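Galactan 1,3-beta-galactosidase (Phanerochaete chrysosporium, PDB 7BYS) probably cleaves beta-1,3-linked galactan from its chain ends, as an arabinogalactan-degrading family 43 glycoside hydrolase that also carries a carbohydrate-binding module. Local coordinates at residues His204-Gly207 and Trp208-Asn211; Ala235-Thr238 and Trp239-Gln242; Asn400-Ser403 and Gly404-Ile408; Gly312-Gly315 and Gly316-Ile320. All blocks are in the same frame, centred on the assembly; numbering follows the deposited sequence.

Interaction 1: His204-Gly207 and Trp208-Asn211; sequences HTSG and WAPN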
ATOM      1  N   HIS A 204      -3.041  13.331   2.281  1.00 10.19           N
ATOM      2  CA  HIS A 204      -3.940  14.428   1.972  1.00 10.54           C
ATOM      3  C   HIS A 204      -4.981  13.965   0.955  1.00 12.69           C
ATOM      4  O   HIS A 204      -5.046  12.781   0.593  1.00 11.68           O
ATOM      5  CB  HIS A 204      -3.159  15.674   1.563  1.00 15.83           C
ATOM      6  CG  HIS A 204      -2.658  16.455   2.735  1.00 14.01           C
ATOM      7  ND1 HIS A 204      -3.504  17.124   3.593  1.00 15.79           N
ATOM      8  CD2 HIS A 204      -1.411  16.614   3.232  1.00 14.95           C
ATOM      9  CE1 HIS A 204      -2.793  17.696   4.548  1.00 18.02           C
ATOM     10  NE2 HIS A 204      -1.521  17.393   4.357  1.00 16.61           N
ATOM     11  N   THR A 205      -5.829  14.895   0.510  1.00 14.17           N
ATOM     12  CA  THR A 205      -6.946  14.572  -0.386  1.00 16.36           C
ATOM     13  C   THR A 205      -6.545  14.956  -1.802  1.00 18.46           C
ATOM     14  O   THR A 205      -6.586  16.132  -2.174  1.00 23.40           O
ATOM     15  CB  THR A 205      -8.222  15.301   0.028  1.00 16.06           C
ATOM     16  OG1 THR A 205      -7.960  16.702   0.152  1.00 19.27           O
ATOM     17  CG2 THR A 205      -8.719  14.781   1.354  1.00 16.61           C
ATOM     18  N   SER A 206      -6.160  13.964  -2.597  1.00 15.82           N
ATOM     19  CA  SER A 206      -5.864  14.191  -4.007  1.00 15.71           C
ATOM     20  C   SER A 206      -6.550  13.145  -4.879  1.00 18.07           C
ATOM     21  O   SER A 206      -6.039  12.776  -5.940  1.00 18.02           O
ATOM     22  CB  SER A 206      -4.359  14.254  -4.267  1.00 17.01           C
ATOM     23  OG  SER A 206      -3.729  13.031  -3.929  1.00 13.90           O
ATOM     24  N   GLY A 207      -7.711  12.668  -4.442  1.00 19.00           N
ATOM     25  CA  GLY A 207      -8.429  11.652  -5.186  1.00 19.54           C
ATOM     26  C   GLY A 207      -7.621  10.377  -5.289  1.00 20.50           C
ATOM     27  O   GLY A 207      -6.997   9.919  -4.324  1.00 20.42           O
ATOM     28  N   TRP A 208      -7.623   9.801  -6.494  1.00 21.25           N
ATOM     29  CA  TRP A 208      -6.901   8.568  -6.775  1.00 18.59           C
ATOM     30  C   TRP A 208      -5.392   8.777  -6.820  1.00 15.62           C
ATOM     31  O   TRP A 208      -4.639   7.818  -6.610  1.00 15.99           O
ATOM     32  CB  TRP A 208      -7.327   8.015  -8.137  0.53 25.21           C
ATOM     33  CG  TRP A 208      -8.616   7.245  -8.166  0.53 29.11           C
ATOM     34  CD1 TRP A 208      -9.702   7.499  -8.956  0.53 28.54           C
ATOM     35  CD2 TRP A 208      -8.940   6.076  -7.404  0.53 28.44           C
ATOM     36  NE1 TRP A 208     -10.686   6.572  -8.717  0.53 25.45           N
ATOM     37  CE2 TRP A 208     -10.242   5.687  -7.770  0.53 25.59           C
ATOM     38  CE3 TRP A 208      -8.259   5.329  -6.439  0.53 26.36           C
ATOM     39  CZ2 TRP A 208     -10.878   4.582  -7.207  0.53 27.80           C
ATOM     40  CZ3 TRP A 208      -8.892   4.231  -5.882  0.53 25.53           C
ATOM     41  CH2 TRP A 208     -10.186   3.869  -6.266  0.53 25.47           C
ATOM     42  N   ALA A 209      -4.930   9.992  -7.114  1.00 14.29           N
ATOM     43  CA  ALA A 209      -3.504  10.201  -7.311  1.00 13.06           C
ATOM     44  C   ALA A 209      -2.784  10.122  -5.968  1.00 10.81           C
ATOM     45  O   ALA A 209      -3.322  10.567  -4.953  1.00 11.35           O
ATOM     46  CB  ALA A 209      -3.248  11.569  -7.935  1.00 13.29           C
ATOM     47  N   PRO A 210      -1.579   9.559  -5.932  1.00 10.35           N
ATOM     48  CA  PRO A 210      -0.823   9.524  -4.676  1.00  9.78           C
ATOM     49  C   PRO A 210      -0.355  10.922  -4.312  1.00 12.11           C
ATOM     50  O   PRO A 210      -0.218  11.800  -5.167  1.00 10.70           O
ATOM     51  CB  PRO A 210       0.374   8.628  -5.019  1.00 10.02           C
ATOM     52  CG  PRO A 210       0.589   8.898  -6.478  1.00 10.85           C
ATOM     53  CD  PRO A 210      -0.802   9.015  -7.059  1.00 10.13           C
ATOM     54  N   ASN A 211      -0.111  11.126  -3.019  1.00  9.20           N
ATOM     55  CA  ASN A 211       0.454  12.384  -2.547  1.00  9.04           C
ATOM     56  C   ASN A 211       1.417  12.086  -1.399  1.00  8.59           C
ATOM     57  O   ASN A 211       1.450  10.950  -0.907  1.00  8.53           O
ATOM     58  CB  ASN A 211      -0.640  13.388  -2.154  1.00 10.40           C
ATOM     59  CG  ASN A 211      -1.538  12.879  -1.043  1.00 11.13           C
ATOM     60  OD1 ASN A 211      -1.114  12.752   0.105  1.00 11.18           O
ATOM     61  ND2 ASN A 211      -2.784  12.572  -1.385  1.00 10.39           N
TER
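S206 and N211 meet across the loop that joins strands 197-204 and 214-218 in the fourth blade of the family 43 five-bladed beta-propeller. A type II' beta turn from S206 to A209 forms the bend. Bonds from side chain to backbone draw the loop's two limbs together. The N211 amide straddles H204: OD1 of N211 accepts from H204 N at 3.0 Å, the donor tilted from the carbonyl plane, and ND2 returns a weak bond to H204 O. CG of N211 sits between its own backbone N and carbonyl carbon (chi1 60°), which turns the amide inward across the loop.

Between side chains, N211 ND2 donates to S206 OG at 2.8 Å, almost straight (174°) and within the amide plane. From this pair the hydroxyl carries on to the backbone, S206 OG donating a hydrogen bond to A209 O at 2.7 Å from above that carbonyl's plane. Three bonds, one of them weak, thus hold the amide's rotation, and two grip the hydroxyl.

Within the backbone, A209 N reaches S206 O at 3.2 Å to close the turn. G207 has positive phi, and a CB there would collide with W208 N. The H204 imidazole bonds outward to Q228 and T185. N211 lies near the galactose-binding residue Q242. At the bend, A209 CB rests 3.6 Å from S206 O.

Interaction 2: Ala235-Thr238 and Trp239-Gln242; sequences ATRT and WYSQ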
ATOM      1  N   ALA A 235       8.783  14.217  -3.411  1.00 12.30           N
ATOM      2  CA  ALA A 235       8.610  14.095  -4.853  1.00 10.15           C
ATOM      3  C   ALA A 235       8.094  12.716  -5.251  1.00  9.92           C
ATOM      4  O   ALA A 235       7.437  12.575  -6.288  1.00 11.45           O
ATOM      5  CB  ALA A 235       9.919  14.421  -5.582  1.00 14.03           C
ATOM      6  N   THR A 236       8.366  11.693  -4.438  1.00  8.98           N
ATOM      7  CA  THR A 236       7.953  10.341  -4.802  1.00 11.10           C
ATOM      8  C   THR A 236       6.486  10.054  -4.516  1.00  9.61           C
ATOM      9  O   THR A 236       6.007   8.987  -4.905  1.00  9.49           O
ATOM     10  CB  THR A 236       8.784   9.262  -4.088  1.00 10.85           C
ATOM     11  OG1 THR A 236       8.437   9.212  -2.701  1.00 10.06           O
ATOM     12  CG2 THR A 236      10.284   9.498  -4.244  1.00  9.78           C
ATOM     13  N   ARG A 237       5.783  10.949  -3.821  1.00  8.97           N
ATOM     14  CA  ARG A 237       4.375  10.745  -3.488  1.00  9.98           C
ATOM     15  C   ARG A 237       4.192   9.424  -2.738  1.00  9.08           C
ATOM     16  O   ARG A 237       3.422   8.544  -3.134  1.00  8.88           O
ATOM     17  CB  ARG A 237       3.492  10.832  -4.734  1.00 10.00           C
ATOM     18  CG  ARG A 237       3.786  12.067  -5.585  1.00  9.94           C
ATOM     19  CD  ARG A 237       2.973  12.099  -6.870  1.00 11.43           C
ATOM     20  NE  ARG A 237       3.318  10.974  -7.733  1.00 11.30           N
ATOM     21  CZ  ARG A 237       2.607  10.589  -8.786  1.00 12.61           C
ATOM     22  NH1 ARG A 237       1.492  11.231  -9.127  1.00 14.90           N
ATOM     23  NH2 ARG A 237       2.997   9.528  -9.488  1.00 11.47           N
ATOM     24  N   THR A 238       4.934   9.310  -1.631  1.00  8.72           N
ATOM     25  CA  THR A 238       4.960   8.101  -0.807  1.00  8.85           C
ATOM     26  C   THR A 238       5.382   6.890  -1.628  1.00  8.56           C
ATOM     27  O   THR A 238       4.822   5.798  -1.500  1.00  9.50           O
ATOM     28  CB  THR A 238       3.650   7.859  -0.049  1.00  7.56           C
ATOM     29  OG1 THR A 238       3.089   9.115   0.350  1.00  8.66           O
ATOM     30  CG2 THR A 238       3.913   7.061   1.224  1.00 10.64           C
ATOM     31  N   TRP A 239       6.403   7.076  -2.466  1.00  9.00           N
ATOM     32  CA  TRP A 239       6.848   6.005  -3.356  1.00  8.87           C
ATOM     33  C   TRP A 239       5.670   5.453  -4.156  1.00  8.93           C
ATOM     34  O   TRP A 239       5.521   4.242  -4.343  1.00 10.41           O
ATOM     35  CB  TRP A 239       7.592   4.909  -2.582  1.00  8.67           C
ATOM     36  CG  TRP A 239       8.868   5.413  -1.960  1.00 10.33           C
ATOM     37  CD1 TRP A 239       9.091   5.669  -0.640  1.00 10.99           C
ATOM     38  CD2 TRP A 239      10.074   5.772  -2.650  1.00  9.91           C
ATOM     39  NE1 TRP A 239      10.368   6.139  -0.462  1.00 11.01           N
ATOM     40  CE2 TRP A 239      10.999   6.199  -1.677  1.00 10.60           C
ATOM     41  CE3 TRP A 239      10.472   5.734  -3.992  1.00 11.35           C
ATOM     42  CZ2 TRP A 239      12.295   6.616  -2.000  1.00 11.79           C
ATOM     43  CZ3 TRP A 239      11.766   6.138  -4.314  1.00 12.24           C
ATOM     44  CH2 TRP A 239      12.660   6.568  -3.321  1.00 13.26           C
ATOM     45  N   TYR A 240       4.824   6.371  -4.629  1.00  7.35           N
ATOM     46  CA  TYR A 240       3.573   6.064  -5.329  1.00  7.64           C
ATOM     47  C   TYR A 240       2.697   5.083  -4.535  1.00  8.15           C
ATOM     48  O   TYR A 240       2.539   3.905  -4.879  1.00  8.49           O
ATOM     49  CB  TYR A 240       3.834   5.585  -6.762  1.00  8.80           C
ATOM     50  CG  TYR A 240       2.658   5.746  -7.700  1.00  8.64           C
ATOM     51  CD1 TYR A 240       1.337   5.596  -7.270  1.00 11.71           C
ATOM     52  CD2 TYR A 240       2.876   6.054  -9.035  1.00 10.11           C
ATOM     53  CE1 TYR A 240       0.263   5.755  -8.165  1.00  9.86           C
ATOM     54  CE2 TYR A 240       1.843   6.217  -9.906  1.00 11.19           C
ATOM     55  CZ  TYR A 240       0.551   6.063  -9.489  1.00  9.25           C
ATOM     56  OH  TYR A 240      -0.443   6.244 -10.406  1.00 11.57           O
ATOM     57  N   SER A 241       2.103   5.610  -3.465  1.00  7.97           N
ATOM     58  CA  SER A 241       1.210   4.799  -2.646  1.00  8.25           C
ATOM     59  C   SER A 241       0.373   5.712  -1.768  1.00  7.54           C
ATOM     60  O   SER A 241       0.569   6.933  -1.724  1.00  8.51           O
ATOM     61  CB  SER A 241       1.992   3.768  -1.822  1.00 12.64           C
ATOM     62  OG  SER A 241       2.623   4.378  -0.708  1.00  9.60           O
ATOM     63  N   GLN A 242      -0.573   5.093  -1.068  1.00  8.24           N
ATOM     64  CA  GLN A 242      -1.438   5.772  -0.114  1.00  8.02           C
ATOM     65  C   GLN A 242      -1.612   4.858   1.086  1.00  8.33           C
ATOM     66  O   GLN A 242      -1.865   3.659   0.922  1.00  8.16           O
ATOM     67  CB  GLN A 242      -2.810   6.066  -0.720  1.00  7.66           C
ATOM     68  CG  GLN A 242      -3.698   6.888   0.206  1.00  8.72           C
ATOM     69  CD  GLN A 242      -5.066   7.152  -0.370  1.00  8.83           C
ATOM     70  OE1 GLN A 242      -5.596   6.353  -1.137  1.00 10.64           O
ATOM     71  NE2 GLN A 242      -5.649   8.295  -0.011  1.00  9.40           N
TER
HETATM   72  O   HOH W   1      -1.073   9.648 -10.590  1.00 17.95           O
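T236 lays its methyl over the indole of W239: CG2 of T236 stands 3.7 Å from the centroid of the six-membered ring of W239, only 13° off the normal, a CH-pi contact. The other branch of the threonine turns to the backbone, T236 OG1 accepting from W239 N at 3.0 Å and bonding P233 O as well. H286 stacks on the same indole.

R237 and Y240 run side by side, pointing the same way. A bend at chi3 (-64°) folds the arginine over the phenol, with CZ of R237 4.8 Å from the Y240 ring centroid in a cation-pi contact. The planes are 64° apart, so the guanidinium leans on the ring instead of stacking flat, and NH2 of R237 comes 3.5 Å from CD2 of Y240. D385 holds both ends, in a salt bridge with R237 and a hydrogen bond with the Y240 hydroxyl.

S241 folds back on T238, its OG donating to T238 O at 2.7 Å in the carbonyl plane; Y255 is a second partner of this hydroxyl.

Underneath, Y240 N bonds T236 O at 2.9 Å and S241 N bonds R237 O at 3.2 Å. These i to i+4 bonds, with positive phi and psi from R237 to Y240, mark a rare left-handed alpha-helical turn, here leading from the fourth propeller blade into the fifth, whose first strand opens with the galactose-binding Q242.

Interaction 3: Asn400-Ser403 and Gly404-Ile408; sequences NLNS and GENSI
N406 turns its carboxamide back on the backbone N-H and C=O of N402 and grips both. OD1 of N406 accepts from N402 N at 2.8 Å, nearly straight at 173°, and ND2 of N406 donates to N402 O at 2.9 Å along an equally direct path. The carboxamide therefore pairs with N402 much as a neighbouring strand would. CG lies beside the backbone N (chi1 -66°), which carries the amide under the preceding corner. Both polar atoms of this buried group have second partners, OD1 with N374 ND2 and ND2 with V346 O.

With an alanine here the amide is gone, and the N-H and C=O of N402 would probably lose their partner on this side, leaving the corner freer to shift.

Packing on the amide comes from L401, which crosses it obliquely, its CB 3.7 Å from N406 OD1; the L401 side chain also packs on V373 and V426. At the bend, G404 has a positive phi at which a CB would strike S403 O.

The chain here leaves strand 392-402 and enters strand 405-410, a corner at which it passes from one sheet to the other of the beta-sandwich of a CBM35-type carbohydrate-binding module.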
ATOM      1  N   ASN A 400      14.825 -14.989 -14.444  1.00 20.98           N
ATOM      2  CA  ASN A 400      15.643 -16.195 -14.364  1.00 21.83           C
ATOM      3  C   ASN A 400      16.996 -15.915 -15.005  1.00 18.64           C
ATOM      4  O   ASN A 400      17.075 -15.660 -16.211  1.00 23.49           O
ATOM      5  CB  ASN A 400      14.954 -17.356 -15.077  1.00 22.81           C
ATOM      6  CG  ASN A 400      13.832 -17.961 -14.254  1.00 33.46           C
ATOM      7  OD1 ASN A 400      13.906 -18.007 -13.025  1.00 41.00           O
ATOM      8  ND2 ASN A 400      12.780 -18.411 -14.926  1.00 40.11           N
ATOM      9  N   LEU A 401      18.053 -15.966 -14.203  1.00 15.22           N
ATOM     10  CA  LEU A 401      19.410 -15.685 -14.640  1.00 16.55           C
ATOM     11  C   LEU A 401      20.242 -16.960 -14.603  1.00 23.05           C
ATOM     12  O   LEU A 401      19.872 -17.954 -13.970  1.00 24.27           O
ATOM     13  CB  LEU A 401      20.063 -14.622 -13.751  1.00 20.04           C
ATOM     14  CG  LEU A 401      19.306 -13.302 -13.568  1.00 16.18           C
ATOM     15  CD1 LEU A 401      20.020 -12.408 -12.575  1.00 19.69           C
ATOM     16  CD2 LEU A 401      19.187 -12.619 -14.922  1.00 18.84           C
ATOM     17  N   ASN A 402      21.371 -16.925 -15.299  1.00 20.51           N
ATOM     18  CA  ASN A 402      22.305 -18.042 -15.312  1.00 27.66           C
ATOM     19  C   ASN A 402      23.489 -17.738 -14.407  1.00 23.57           C
ATOM     20  O   ASN A 402      23.811 -16.581 -14.132  1.00 23.34           O
ATOM     21  CB  ASN A 402      22.813 -18.314 -16.731  1.00 23.09           C
ATOM     22  CG  ASN A 402      21.711 -18.729 -17.674  1.00 23.73           C
ATOM     23  OD1 ASN A 402      20.753 -19.391 -17.275  1.00 34.45           O
ATOM     24  ND2 ASN A 402      21.839 -18.342 -18.939  1.00 30.89           N
ATOM     25  N   SER A 403      24.146 -18.800 -13.940  1.00 23.99           N
ATOM     26  CA  SER A 403      25.392 -18.607 -13.216  1.00 23.48           C
ATOM     27  C   SER A 403      26.424 -17.967 -14.134  1.00 24.41           C
ATOM     28  O   SER A 403      26.565 -18.348 -15.301  1.00 31.49           O
ATOM     29  CB  SER A 403      25.914 -19.943 -12.688  0.61 28.63           C
ATOM     30  OG  SER A 403      26.906 -19.730 -11.698  0.61 29.30           O
ATOM     31  N   GLY A 404      27.135 -16.976 -13.611  1.00 27.17           N
ATOM     32  CA  GLY A 404      28.071 -16.232 -14.424  1.00 27.85           C
ATOM     33  C   GLY A 404      27.492 -14.916 -14.900  1.00 26.50           C
ATOM     34  O   GLY A 404      26.761 -14.247 -14.163  1.00 26.54           O
ATOM     35  N   GLU A 405      27.805 -14.539 -16.134  1.00 23.41           N
ATOM     36  CA  GLU A 405      27.393 -13.250 -16.664  1.00 24.40           C
ATOM     37  C   GLU A 405      26.098 -13.386 -17.450  1.00 23.09           C
ATOM     38  O   GLU A 405      25.840 -14.402 -18.097  1.00 21.32           O
ATOM     39  CB  GLU A 405      28.487 -12.654 -17.549  1.00 27.22           C
ATOM     40  CG  GLU A 405      29.864 -12.618 -16.894  1.00 33.71           C
ATOM     41  CD  GLU A 405      30.014 -11.517 -15.850  1.00 34.86           C
ATOM     42  OE1 GLU A 405      28.991 -10.985 -15.366  1.00 35.62           O
ATOM     43  OE2 GLU A 405      31.167 -11.176 -15.511  1.00 39.76           O
ATOM     44  N   ASN A 406      25.279 -12.341 -17.373  1.00 16.89           N
ATOM     45  CA  ASN A 406      23.992 -12.304 -18.041  1.00 17.61           C
ATOM     46  C   ASN A 406      23.831 -10.949 -18.702  1.00 14.50           C
ATOM     47  O   ASN A 406      24.474  -9.972 -18.318  1.00 17.03           O
ATOM     48  CB  ASN A 406      22.848 -12.462 -17.035  1.00 14.15           C
ATOM     49  CG  ASN A 406      22.835 -13.823 -16.381  1.00 19.45           C
ATOM     50  OD1 ASN A 406      22.162 -14.734 -16.850  1.00 18.45           O
ATOM     51  ND2 ASN A 406      23.575 -13.964 -15.285  1.00 16.23           N
ATOM     52  N   SER A 407      22.953 -10.904 -19.702  1.00 15.92           N
ATOM     53  CA  SER A 407      22.553  -9.656 -20.339  1.00 14.58           C
ATOM     54  C   SER A 407      21.052  -9.462 -20.174  1.00 16.27           C
ATOM     55  O   SER A 407      20.279 -10.424 -20.225  1.00 18.85           O
ATOM     56  CB  SER A 407      22.884  -9.681 -21.839  0.66 18.26           C
ATOM     57  OG  SER A 407      21.883 -10.375 -22.577  0.66 15.98           O
ATOM     58  N   ILE A 408      20.640  -8.214 -19.962  1.00 12.72           N
ATOM     59  CA  ILE A 408      19.225  -7.866 -19.878  1.00 13.14           C
ATOM     60  C   ILE A 408      18.974  -6.718 -20.843  1.00 14.37           C
ATOM     61  O   ILE A 408      19.616  -5.668 -20.737  1.00 13.36           O
ATOM     62  CB  ILE A 408      18.800  -7.470 -18.455  1.00 14.66           C
ATOM     63  CG1 ILE A 408      19.228  -8.535 -17.438  1.00 15.95           C
ATOM     64  CG2 ILE A 408      17.297  -7.259 -18.406  1.00 17.08           C
ATOM     65  CD1 ILE A 408      19.048  -8.095 -15.981  1.00 17.34           C
TER

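Interaction 4: Gly312-Gly315 and Gly316-Ile320; sequences GQRG and GSSTI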
ATOM      1  N   GLY A 312      25.145   0.841 -19.918  1.00 16.93           N
ATOM      2  CA  GLY A 312      24.796  -0.247 -20.800  1.00 16.03           C
ATOM      3  C   GLY A 312      25.065   0.096 -22.247  1.00 17.53           C
ATOM      4  O   GLY A 312      25.494   1.196 -22.595  1.00 18.64           O
ATOM      5  N   GLN A 313      24.792  -0.877 -23.111  1.00 14.17           N
ATOM      6  CA  GLN A 313      25.042  -0.745 -24.537  1.00 13.13           C
ATOM      7  C   GLN A 313      23.735  -0.337 -25.205  1.00 11.42           C
ATOM      8  O   GLN A 313      22.767  -1.109 -25.237  1.00 13.71           O
ATOM      9  CB  GLN A 313      25.582  -2.060 -25.098  1.00 17.25           C
ATOM     10  CG  GLN A 313      27.062  -2.332 -24.765  1.00 23.54           C
ATOM     11  CD  GLN A 313      27.413  -2.156 -23.282  1.00 41.33           C
ATOM     12  OE1 GLN A 313      27.105  -3.016 -22.449  1.00 35.91           O
ATOM     13  NE2 GLN A 313      28.065  -1.037 -22.952  1.00 32.52           N
ATOM     14  N   ARG A 314      23.704   0.883 -25.735  1.00 14.12           N
ATOM     15  CA  ARG A 314      22.508   1.382 -26.397  1.00 14.01           C
ATOM     16  C   ARG A 314      22.455   0.887 -27.830  1.00 14.86           C
ATOM     17  O   ARG A 314      23.487   0.760 -28.493  1.00 20.00           O
ATOM     18  CB  ARG A 314      22.507   2.907 -26.398  1.00 16.55           C
ATOM     19  CG  ARG A 314      22.168   3.487 -25.039  1.00 14.71           C
ATOM     20  CD  ARG A 314      22.206   5.003 -25.058  1.00 15.92           C
ATOM     21  NE  ARG A 314      23.572   5.492 -25.200  1.00 18.21           N
ATOM     22  CZ  ARG A 314      23.997   6.234 -26.213  1.00 20.25           C
ATOM     23  NH1 ARG A 314      23.161   6.598 -27.172  1.00 20.03           N
ATOM     24  NH2 ARG A 314      25.261   6.625 -26.256  1.00 25.01           N
ATOM     25  N   GLY A 315      21.248   0.597 -28.298  1.00 13.98           N
ATOM     26  CA  GLY A 315      21.033   0.246 -29.686  1.00 16.18           C
ATOM     27  C   GLY A 315      19.934   1.095 -30.293  1.00 17.58           C
ATOM     28  O   GLY A 315      18.989   1.514 -29.618  1.00 14.91           O
ATOM     29  N   GLY A 316      20.080   1.363 -31.586  1.00 16.87           N
ATOM     30  CA  GLY A 316      19.071   2.145 -32.275  1.00 15.17           C
ATOM     31  C   GLY A 316      19.046   3.576 -31.768  1.00 14.28           C
ATOM     32  O   GLY A 316      20.092   4.207 -31.576  1.00 15.88           O
ATOM     33  N   SER A 317      17.847   4.086 -31.506  1.00 14.69           N
ATOM     34  CA  SER A 317      17.643   5.511 -31.291  1.00 14.97           C
ATOM     35  C   SER A 317      17.641   5.925 -29.821  1.00 13.72           C
ATOM     36  O   SER A 317      17.262   7.062 -29.519  1.00 14.86           O
ATOM     37  CB  SER A 317      16.341   5.951 -31.960  1.00 15.46           C
ATOM     38  OG  SER A 317      15.338   4.957 -31.852  1.00 19.71           O
ATOM     39  N   SER A 318      18.066   5.059 -28.907  1.00 12.80           N
ATOM     40  CA  SER A 318      18.088   5.462 -27.505  1.00 11.08           C
ATOM     41  C   SER A 318      19.255   6.412 -27.232  1.00 13.01           C
ATOM     42  O   SER A 318      20.260   6.435 -27.956  1.00 13.81           O
ATOM     43  CB  SER A 318      18.155   4.238 -26.586  1.00 12.72           C
ATOM     44  OG  SER A 318      19.297   3.451 -26.869  1.00 14.07           O
ATOM     45  N   THR A 319      19.110   7.226 -26.177  1.00 12.23           N
ATOM     46  CA  THR A 319      20.051   8.308 -25.892  1.00 13.96           C
ATOM     47  C   THR A 319      20.266   8.437 -24.390  1.00 12.24           C
ATOM     48  O   THR A 319      19.569   7.813 -23.588  1.00 13.65           O
ATOM     49  CB  THR A 319      19.548   9.658 -26.427  1.00 17.27           C
ATOM     50  OG1 THR A 319      18.339  10.006 -25.749  1.00 19.05           O
ATOM     51  CG2 THR A 319      19.274   9.601 -27.929  1.00 20.59           C
ATOM     52  N   ILE A 320      21.256   9.254 -24.016  1.00 13.18           N
ATOM     53  CA  ILE A 320      21.582   9.528 -22.615  1.00 12.57           C
ATOM     54  C   ILE A 320      20.986  10.871 -22.210  1.00 14.39           C
ATOM     55  O   ILE A 320      21.276  11.904 -22.829  1.00 15.73           O
ATOM     56  CB  ILE A 320      23.101   9.534 -22.381  1.00 11.82           C
ATOM     57  CG1 ILE A 320      23.709   8.182 -22.768  1.00 18.61           C
ATOM     58  CG2 ILE A 320      23.391   9.882 -20.922  1.00 16.45           C
ATOM     59  CD1 ILE A 320      23.151   7.029 -21.993  1.00 18.62           C
TER
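R314 reaches across to S318 and I320 over a type II' beta turn from G315 to S318, on the beta-sandwich of the carbohydrate-binding module. The turn leads from strand 313-316, at the border of the five-stranded sheet, to strand 319-322, which pairs with 330-333.

R314 has the most surface buried. Its chain bends at chi3 (-70°), bringing the guanidinium alongside the second limb. NH1 of R314 donates to S318 O at 3.0 Å with an angle of 148°; the oxygen sits at the guanidinium edge, in its plane, while the donor is tilted from the carbonyl plane. CG1 of I320 lies over one guanidinium face, the two side chains crossing at about a right angle; CG1 and CD1 of I320 are both 3.6 Å from R314 NE. With an alanine here in place of I320 that hydrocarbon cover disappears, and the guanidinium would probably be freer to turn about its bond to S318.

G315 contributes backbone. G315 O points across the turn, 3.4 Å from S318 OG, and G316 after it has a positive phi at which a CB would run into G315 O.

S318 is the buried member. Its hydroxyl bonds T340 O on the adjoining strand 339-349, tying the turn to the sheet. Nearby, T319 touches the galactose-binding Y334, and I320 packs on E310 and K330 of the calcium site, so this limb runs close to both sites. Beneath the arginine, S318 OG lies 3.3 Å from R314 CB.

From the N terminus the contacts come in the order 1, 2, 4, 3, in series, and none nests in or crosses another. Interaction 1 closes a loop within the fourth propeller blade; interaction 2 follows at the passage to the fifth. These two touch: N211 O is probably hydrogen-bonded to T238 OG1 (2.8 Å), and P210 packs on R237 and Y240. In the binding module, interaction 4 closes the turn between strands 313-316 and 319-322, and interaction 3 the corner between 392-402 and 405-410; both reach the five-stranded sheet. The nearest atoms of either lie about 20 Å or more from the propeller pair, although D385, bonded to interaction 2, joins the two domains.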